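Long-range contacts in transcription initiation factor IIB (Methanocaldococcus vulcanius, PDB 5O9I), which carries a mini-intein with a HINT fold, which probably excises itself by protein splicing to leave the factor that helps start archaeal transcription: residues S9-I13 and I184-G188; F58-F64 and K148-F154; S96-F100 and F190-N194. All blocks are in the same frame, centred on the assembly; numbering follows the deposited sequence.

Contact 1 of 3, residues S9-I13 and I184-G188; sequences SEPII and IAGFG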
loop_
_atom_site.group_PDB
_atom_site.type_symbol
_atom_site.label_atom_id
_atom_site.label_comp_id
_atom_site.label_asym_id
_atom_site.label_seq_id
_atom_site.Cartn_x
_atom_site.Cartn_y
_atom_site.Cartn_z
ATOM N N SER A 9 0.433 7.404 -8.780
ATOM C CA SER A 9 1.601 6.931 -9.545
ATOM C C SER A 9 2.382 5.792 -8.899
ATOM O O SER A 9 3.172 5.190 -9.574
ATOM C CB SER A 9 2.547 8.091 -9.838
ATOM O OG SER A 9 2.821 8.786 -8.641
ATOM N N GLU A 10 2.140 5.473 -7.624
ATOM C CA GLU A 10 2.890 4.408 -6.941
ATOM C C GLU A 10 2.634 3.067 -7.624
ATOM O O GLU A 10 1.495 2.743 -7.965
ATOM C CB GLU A 10 2.485 4.306 -5.486
ATOM C CG GLU A 10 2.802 5.542 -4.648
ATOM C CD GLU A 10 4.299 5.811 -4.508
ATOM O OE1 GLU A 10 5.114 4.885 -4.791
ATOM O OE2 GLU A 10 4.655 6.953 -4.082
ATOM N N PRO A 11 3.701 2.301 -7.905
ATOM C CA PRO A 11 3.532 1.034 -8.585
ATOM C C PRO A 11 3.233 -0.135 -7.640
ATOM O O PRO A 11 3.591 -0.110 -6.444
ATOM C CB PRO A 11 4.870 0.848 -9.300
ATOM C CG PRO A 11 5.839 1.546 -8.427
ATOM C CD PRO A 11 5.128 2.672 -7.778
ATOM N N ILE A 12 2.576 -1.129 -8.217
ATOM C CA ILE A 12 2.237 -2.354 -7.542
ATOM C C ILE A 12 2.384 -3.533 -8.472
ATOM O O ILE A 12 2.143 -3.470 -9.655
ATOM C CB ILE A 12 0.760 -2.435 -7.018
ATOM C CG1 ILE A 12 -0.178 -1.918 -8.100
ATOM C CG2 ILE A 12 0.577 -1.701 -5.694
ATOM C CD1 ILE A 12 -1.637 -2.101 -7.783
ATOM N N ILE A 13 2.720 -4.642 -7.873
ATOM C CA ILE A 13 2.870 -5.855 -8.616
ATOM C C ILE A 13 1.529 -6.532 -8.481
ATOM O O ILE A 13 1.071 -6.765 -7.370
ATOM C CB ILE A 13 3.994 -6.688 -8.017
ATOM C CG1 ILE A 13 5.293 -5.834 -7.994
ATOM C CG2 ILE A 13 4.089 -7.943 -8.822
ATOM C CD1 ILE A 13 6.524 -6.446 -7.366
ATOM N N ILE A 184 1.587 -4.583 -0.460
ATOM C CA ILE A 184 2.750 -3.746 -0.620
ATOM C C ILE A 184 2.626 -2.951 -1.855
ATOM O O ILE A 184 1.971 -3.347 -2.819
ATOM C CB ILE A 184 4.039 -4.564 -0.638
ATOM C CG1 ILE A 184 4.145 -5.318 -1.949
ATOM C CG2 ILE A 184 4.040 -5.525 0.569
ATOM C CD1 ILE A 184 5.167 -6.344 -1.954
ATOM N N ALA A 185 3.295 -1.826 -1.811
ATOM C CA ALA A 185 3.286 -0.914 -2.940
ATOM C C ALA A 185 4.514 -0.015 -2.820
ATOM O O ALA A 185 5.119 0.066 -1.747
ATOM C CB ALA A 185 2.002 -0.098 -2.924
ATOM N N GLY A 186 4.881 0.629 -3.924
ATOM C CA GLY A 186 6.038 1.539 -3.927
ATOM C C GLY A 186 7.231 0.793 -4.476
ATOM O O GLY A 186 7.263 -0.427 -4.446
ATOM N N PHE A 187 8.202 1.517 -5.014
ATOM C CA PHE A 187 9.346 0.857 -5.570
ATOM C C PHE A 187 10.029 -0.021 -4.523
ATOM O O PHE A 187 10.330 -1.215 -4.817
ATOM C CB PHE A 187 10.299 1.834 -6.255
ATOM C CG PHE A 187 9.809 2.276 -7.618
ATOM C CD1 PHE A 187 9.739 1.368 -8.681
ATOM C CD2 PHE A 187 9.392 3.562 -7.832
ATOM C CE1 PHE A 187 9.267 1.755 -9.936
ATOM C CE2 PHE A 187 8.947 3.967 -9.116
ATOM C CZ PHE A 187 8.870 3.060 -10.162
ATOM N N GLY A 188 10.195 0.506 -3.313
ATOM C CA GLY A 188 10.726 -0.316 -2.260
ATOM C C GLY A 188 9.778 -1.355 -1.597
ATOM O O GLY A 188 10.194 -2.044 -0.635
#
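This is a buried strand-to-hairpin contact in the HINT fold of the intein. The start of strand 11-16 meets the end of strand 182-185 and the turn leading to strand 190-193. One backbone hydrogen bond joins them, G186 N to P11 O, at 2.9 Å and nearly straight at 168°. Beside it, I12 CG2 packs 3.5 Å from A185 CB and 3.6 Å from I184 O. The rest of the I12 side chain leads away, and I12 also touches I25 and L28 of helix 25-34. G186 has a positive phi of 98°. A beta carbon here would jam against the preceding carbonyl oxygen, so these angles call for glycine. E10 OE1 comes to 3.6 Å from G186 CA, while E10 OE2 is held by the backbone N of R92. F187 is exposed, and one face of its ring meets P11 in a CH-pi contact. P11 CG lies 3.7 Å from the centroid of the F187 ring, only 9° off its normal.

Contact 2 of 3, residues F58-F64 and K148-F154; sequences FDSNYKF and KLINSDF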
loop_
_atom_site.group_PDB
_atom_site.type_symbol
_atom_site.label_atom_id
_atom_site.label_comp_id
_atom_site.label_asym_id
_atom_site.label_seq_id
_atom_site.Cartn_x
_atom_site.Cartn_y
_atom_site.Cartn_z
ATOM N N PHE A 58 1.401 -10.109 3.108
ATOM C CA PHE A 58 2.020 -11.048 4.003
ATOM C C PHE A 58 1.002 -11.806 4.787
ATOM O O PHE A 58 -0.036 -11.272 5.134
ATOM C CB PHE A 58 2.991 -10.357 4.909
ATOM C CG PHE A 58 2.365 -9.538 6.010
ATOM C CD1 PHE A 58 1.893 -10.156 7.209
ATOM C CD2 PHE A 58 2.361 -8.184 5.944
ATOM C CE1 PHE A 58 1.351 -9.418 8.233
ATOM C CE2 PHE A 58 1.911 -7.437 6.995
ATOM C CZ PHE A 58 1.351 -8.063 8.124
ATOM N N ASP A 59 1.368 -13.029 5.122
ATOM C CA ASP A 59 0.544 -13.989 5.782
ATOM C C ASP A 59 0.913 -13.995 7.261
ATOM O O ASP A 59 1.738 -13.217 7.726
ATOM C CB ASP A 59 0.657 -15.359 5.078
ATOM C CG ASP A 59 2.018 -16.079 5.274
ATOM O OD1 ASP A 59 2.837 -15.680 6.138
ATOM O OD2 ASP A 59 2.300 -17.143 4.651
ATOM N N SER A 60 0.307 -14.890 8.027
ATOM C CA SER A 60 0.480 -14.897 9.465
ATOM C C SER A 60 1.886 -15.345 9.934
ATOM O O SER A 60 2.287 -15.021 11.066
ATOM C CB SER A 60 -0.581 -15.802 10.069
ATOM O OG SER A 60 -0.371 -17.134 9.659
ATOM N N ASN A 61 2.610 -16.071 9.076
ATOM C CA ASN A 61 4.073 -16.236 9.203
ATOM C C ASN A 61 4.963 -15.107 8.692
ATOM O O ASN A 61 6.187 -15.239 8.729
ATOM C CB ASN A 61 4.487 -17.506 8.507
ATOM C CG ASN A 61 3.896 -18.698 9.166
ATOM O OD1 ASN A 61 3.912 -18.788 10.386
ATOM N ND2 ASN A 61 3.390 -19.610 8.396
ATOM N N TYR A 62 4.370 -13.989 8.296
ATOM C CA TYR A 62 5.113 -12.845 7.796
ATOM C C TYR A 62 5.805 -13.109 6.453
ATOM O O TYR A 62 6.818 -12.475 6.155
ATOM C CB TYR A 62 6.118 -12.306 8.840
ATOM C CG TYR A 62 5.609 -11.663 10.097
ATOM C CD1 TYR A 62 4.244 -11.309 10.270
ATOM C CD2 TYR A 62 6.511 -11.395 11.141
ATOM C CE1 TYR A 62 3.811 -10.720 11.463
ATOM C CE2 TYR A 62 6.078 -10.813 12.340
ATOM C CZ TYR A 62 4.737 -10.508 12.499
ATOM O OH TYR A 62 4.367 -9.911 13.664
ATOM N N LYS A 63 5.218 -14.001 5.654
ATOM C CA LYS A 63 5.703 -14.338 4.347
ATOM C C LYS A 63 4.746 -13.850 3.282
ATOM O O LYS A 63 3.547 -13.964 3.440
ATOM C CB LYS A 63 5.795 -15.834 4.224
ATOM C CG LYS A 63 6.723 -16.509 5.230
ATOM C CD LYS A 63 8.204 -16.210 5.002
ATOM C CE LYS A 63 8.628 -16.550 3.553
ATOM N NZ LYS A 63 10.078 -16.294 3.317
ATOM N N PHE A 64 5.288 -13.363 2.173
ATOM C CA PHE A 64 4.538 -12.897 1.063
ATOM C C PHE A 64 3.921 -14.003 0.227
ATOM O O PHE A 64 4.426 -15.146 0.142
ATOM C CB PHE A 64 5.382 -12.001 0.165
ATOM C CG PHE A 64 5.798 -10.712 0.806
ATOM C CD1 PHE A 64 4.918 -9.953 1.531
ATOM C CD2 PHE A 64 7.080 -10.271 0.666
ATOM C CE1 PHE A 64 5.302 -8.787 2.144
ATOM C CE2 PHE A 64 7.502 -9.063 1.248
ATOM C CZ PHE A 64 6.605 -8.333 2.003
ATOM N N LYS A 148 10.895 -15.130 14.266
ATOM C CA LYS A 148 9.890 -14.880 13.274
ATOM C C LYS A 148 10.264 -13.711 12.354
ATOM O O LYS A 148 10.116 -13.829 11.116
ATOM C CB LYS A 148 8.547 -14.650 13.930
ATOM C CG LYS A 148 7.415 -14.854 12.970
ATOM C CD LYS A 148 6.192 -14.162 13.476
ATOM C CE LYS A 148 4.984 -14.534 12.648
ATOM N NZ LYS A 148 3.758 -14.466 13.520
ATOM N N LEU A 149 10.696 -12.614 12.990
ATOM C CA LEU A 149 11.200 -11.460 12.303
ATOM C C LEU A 149 12.323 -11.830 11.356
ATOM O O LEU A 149 12.401 -11.313 10.223
ATOM C CB LEU A 149 11.841 -10.464 13.245
ATOM C CG LEU A 149 10.893 -9.603 14.032
ATOM C CD1 LEU A 149 11.635 -8.501 14.710
ATOM C CD2 LEU A 149 9.786 -9.046 13.121
ATOM N N ILE A 150 13.190 -12.720 11.819
ATOM C CA ILE A 150 14.326 -13.139 11.032
ATOM C C ILE A 150 13.834 -13.923 9.837
ATOM O O ILE A 150 14.329 -13.713 8.736
ATOM C CB ILE A 150 15.342 -13.932 11.889
ATOM C CG1 ILE A 150 16.042 -12.981 12.867
ATOM C CG2 ILE A 150 16.445 -14.500 11.042
ATOM C CD1 ILE A 150 17.008 -13.660 13.811
ATOM N N ASN A 151 12.810 -14.738 10.021
ATOM C CA ASN A 151 12.332 -15.607 8.952
ATOM C C ASN A 151 11.355 -14.934 7.999
ATOM O O ASN A 151 10.859 -15.560 7.109
ATOM C CB ASN A 151 11.591 -16.806 9.548
ATOM C CG ASN A 151 12.485 -17.727 10.297
ATOM O OD1 ASN A 151 13.539 -17.329 10.803
ATOM N ND2 ASN A 151 12.076 -18.994 10.364
ATOM N N SER A 152 11.053 -13.668 8.247
ATOM C CA SER A 152 10.032 -12.960 7.530
ATOM C C SER A 152 10.573 -12.553 6.171
ATOM O O SER A 152 11.785 -12.561 6.002
ATOM C CB SER A 152 9.646 -11.709 8.349
ATOM O OG SER A 152 10.649 -10.723 8.301
ATOM N N ASP A 153 9.704 -12.129 5.246
ATOM C CA ASP A 153 10.189 -11.492 4.047
ATOM C C ASP A 153 10.318 -9.994 4.224
ATOM O O ASP A 153 10.243 -9.244 3.299
ATOM C CB ASP A 153 9.284 -11.774 2.815
ATOM C CG ASP A 153 9.201 -13.254 2.439
ATOM O OD1 ASP A 153 10.141 -13.984 2.661
ATOM O OD2 ASP A 153 8.209 -13.713 1.847
ATOM N N PHE A 154 10.475 -9.499 5.440
ATOM C CA PHE A 154 10.661 -8.067 5.686
ATOM C C PHE A 154 12.116 -7.608 5.829
ATOM O O PHE A 154 13.011 -8.358 6.183
ATOM C CB PHE A 154 9.979 -7.690 7.003
ATOM C CG PHE A 154 8.537 -8.051 7.089
ATOM C CD1 PHE A 154 7.661 -7.864 5.990
ATOM C CD2 PHE A 154 8.028 -8.537 8.282
ATOM C CE1 PHE A 154 6.317 -8.197 6.089
ATOM C CE2 PHE A 154 6.703 -8.875 8.400
ATOM C CZ PHE A 154 5.835 -8.695 7.311
#
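The tip of a beta hairpin, between strands 53-58 and 64-68, rests here on the end of helix 147-150 and the turn after it. F58 begins the segment. Its ring face receives the edge of F154 in a T-shaped pair, with planes at 88° and F58 CD2 3.8 Å from F154 CZ. D59 to Y62 form a type I turn. D59 OD1 accepts a hydrogen bond from K63 N at 3.0 Å, across the turn. S60 O takes a hydrogen bond from K148 NZ at 2.9 Å. N61 packs its CA 3.9 Å from K148 CE. Y62 follows with left-handed backbone angles, as in a type I turn with a G1 bulge. K148 lies over its ring: CE is 3.7 Å and NZ 4.3 Å from the centroid, giving CH-pi and cation-pi contacts. Y62 O accepts from D153 N at 3.0 Å. Y62 OH bonds outside, to V107 N. K63 forms a salt bridge, with NZ a very short 2.4 Å from D153 OD1. F64 completes the aromatic cluster with an offset edge-to-face pair to F154. F64 N also donates to D153 OD2 at 3.0 Å.

Contact 3 of 3, residues S96-F100 and F190-N194; sequences SHSVF and FVLHN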
loop_
_atom_site.group_PDB
_atom_site.type_symbol
_atom_site.label_atom_id
_atom_site.label_comp_id
_atom_site.label_asym_id
_atom_site.label_seq_id
_atom_site.Cartn_x
_atom_site.Cartn_y
_atom_site.Cartn_z
ATOM N N SER A 96 -3.469 9.943 7.230
ATOM C CA SER A 96 -4.432 9.135 7.999
ATOM C C SER A 96 -4.230 7.626 7.895
ATOM O O SER A 96 -4.522 6.920 8.845
ATOM C CB SER A 96 -5.858 9.398 7.524
ATOM O OG SER A 96 -6.123 8.644 6.338
ATOM N N HIS A 97 -3.771 7.152 6.728
ATOM C CA HIS A 97 -3.642 5.715 6.429
ATOM C C HIS A 97 -2.463 5.146 7.229
ATOM O O HIS A 97 -1.755 5.893 7.884
ATOM C CB HIS A 97 -3.460 5.532 4.907
ATOM C CG HIS A 97 -3.539 4.111 4.431
ATOM N ND1 HIS A 97 -2.426 3.395 4.041
ATOM C CD2 HIS A 97 -4.593 3.266 4.304
ATOM C CE1 HIS A 97 -2.788 2.169 3.709
ATOM N NE2 HIS A 97 -4.097 2.066 3.847
ATOM N N SER A 98 -2.260 3.840 7.186
ATOM C CA SER A 98 -1.334 3.199 8.085
ATOM C C SER A 98 -0.310 2.289 7.366
ATOM O O SER A 98 -0.603 1.680 6.338
ATOM C CB SER A 98 -2.156 2.441 9.147
ATOM O OG SER A 98 -3.513 2.262 8.667
ATOM N N VAL A 99 0.899 2.269 7.920
ATOM C CA VAL A 99 1.971 1.381 7.535
ATOM C C VAL A 99 2.288 0.547 8.758
ATOM O O VAL A 99 1.436 0.437 9.632
ATOM C CB VAL A 99 3.195 2.157 7.024
ATOM C CG1 VAL A 99 2.779 3.107 5.911
ATOM C CG2 VAL A 99 3.903 2.903 8.146
ATOM N N PHE A 100 3.450 -0.089 8.821
ATOM C CA PHE A 100 3.748 -0.948 9.951
ATOM C C PHE A 100 5.071 -0.546 10.553
ATOM O O PHE A 100 5.940 -0.013 9.857
ATOM C CB PHE A 100 3.847 -2.405 9.542
ATOM C CG PHE A 100 2.530 -3.060 9.233
ATOM C CD1 PHE A 100 1.963 -2.962 7.950
ATOM C CD2 PHE A 100 1.873 -3.829 10.189
ATOM C CE1 PHE A 100 0.766 -3.594 7.648
ATOM C CE2 PHE A 100 0.687 -4.482 9.873
ATOM C CZ PHE A 100 0.128 -4.361 8.619
ATOM N N PHE A 190 6.966 -0.988 0.231
ATOM C CA PHE A 190 6.504 -0.597 1.518
ATOM C C PHE A 190 5.222 -1.351 1.826
ATOM O O PHE A 190 4.305 -1.367 0.978
ATOM C CB PHE A 190 6.154 0.870 1.472
ATOM C CG PHE A 190 7.318 1.791 1.636
ATOM C CD1 PHE A 190 8.008 2.256 0.544
ATOM C CD2 PHE A 190 7.627 2.317 2.895
ATOM C CE1 PHE A 190 9.069 3.171 0.713
ATOM C CE2 PHE A 190 8.663 3.232 3.063
ATOM C CZ PHE A 190 9.389 3.651 1.979
ATOM N N VAL A 191 5.131 -1.910 3.032
ATOM C CA VAL A 191 3.905 -2.640 3.442
ATOM C C VAL A 191 2.824 -1.691 3.989
ATOM O O VAL A 191 3.072 -0.953 4.958
ATOM C CB VAL A 191 4.179 -3.637 4.564
ATOM C CG1 VAL A 191 2.960 -4.476 4.833
ATOM C CG2 VAL A 191 5.396 -4.494 4.212
ATOM N N LEU A 192 1.628 -1.738 3.413
ATOM C CA LEU A 192 0.529 -0.864 3.809
ATOM C C LEU A 192 -0.513 -1.663 4.526
ATOM O O LEU A 192 -0.722 -2.812 4.158
ATOM C CB LEU A 192 -0.109 -0.302 2.551
ATOM C CG LEU A 192 0.518 0.953 1.900
ATOM C CD1 LEU A 192 1.973 1.173 2.259
ATOM C CD2 LEU A 192 0.468 0.864 0.397
ATOM N N HIS A 193 -1.157 -1.072 5.536
ATOM C CA HIS A 193 -2.255 -1.724 6.332
ATOM C C HIS A 193 -3.629 -1.148 6.039
ATOM O O HIS A 193 -3.791 0.079 5.980
ATOM C CB HIS A 193 -2.010 -1.526 7.829
ATOM C CG HIS A 193 -3.034 -2.184 8.701
ATOM N ND1 HIS A 193 -3.266 -3.548 8.697
ATOM C CD2 HIS A 193 -3.879 -1.667 9.621
ATOM C CE1 HIS A 193 -4.221 -3.837 9.566
ATOM N NE2 HIS A 193 -4.602 -2.715 10.149
ATOM N N ASN A 194 -4.624 -2.017 5.911
ATOM C CA ASN A 194 -6.017 -1.574 5.606
ATOM C C ASN A 194 -6.757 -0.954 6.814
ATOM O O ASN A 194 -6.680 -1.487 7.912
ATOM C CB ASN A 194 -6.822 -2.755 5.023
ATOM C CG ASN A 194 -6.578 -2.958 3.530
ATOM O OD1 ASN A 194 -5.922 -2.116 2.852
ATOM N ND2 ASN A 194 -7.124 -4.083 2.990
#
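H97 reaches across the gap because its chi1 is t. The imidazole edge then meets L192, with CE1 3.8 Å from L192 CB. H97 NE2 is 2.9 Å from H193 O, but the angle is too poor for a hydrogen bond. S98 sits between wells, with chi1 at 18°. This leaves S98 OG near H193 O at 3.5 Å, a weak hydrogen bond, and 4.1 Å from H193 CD2. The firm link is between backbones: H193 N donates to S98 O at 2.9 Å and 173°. The two strands run roughly antiparallel but cross at 127°, so they diverge soon after this bond. H193 also has chi1 t, and its CB points toward the other strand.

The contact joins strand 98-103 to the last strand of the HINT fold, 190-193. In sequence, H97 matches the block B histidine of inteins. H193 and N194 match the penultimate histidine and terminal asparagine. By that likeness the contact probably lies at the splicing centre.

F100 adopts chi1 m, and the end of its side chain comes nearer the partner strand. CE1 of F100 lies 3.5 Å from H193 CB, and CD1 of F100 lies 3.6 Å from V191 CG1. The F100 and H193 rings are 5.2 Å apart at their centroids. F100 also pairs edge-to-face with F58. V191 takes the t rotamer and touches V122 as well. L192 points away overall, yet its CB still touches H97, and its CD1 lies 4.2 Å from V99 CG1.

In the fold
Contacts 1 and 3 lie near the centre of the chain, their centres about 7 and 6 Å from it; contact 1 is buried, contact 3 partly so. Contact 2 lies about 17 Å out, toward the surface. Contacts 1 and 3 use the two strands of one hairpin, 182-185 and 190-193, and A185 N probably bonds to F190 O between them. Each has one strong backbone hydrogen bond and mostly apolar contacts, though contact 3 adds two histidines. Contact 2 holds a hairpin tip and a helix end. Lysines and an aspartate supply its charged bonds, alongside an aromatic cluster. That cluster leads inward: F58 CE2 is 3.9 Å from F100 CZ, and F64 CE1 is 3.8 Å from I184 CG2.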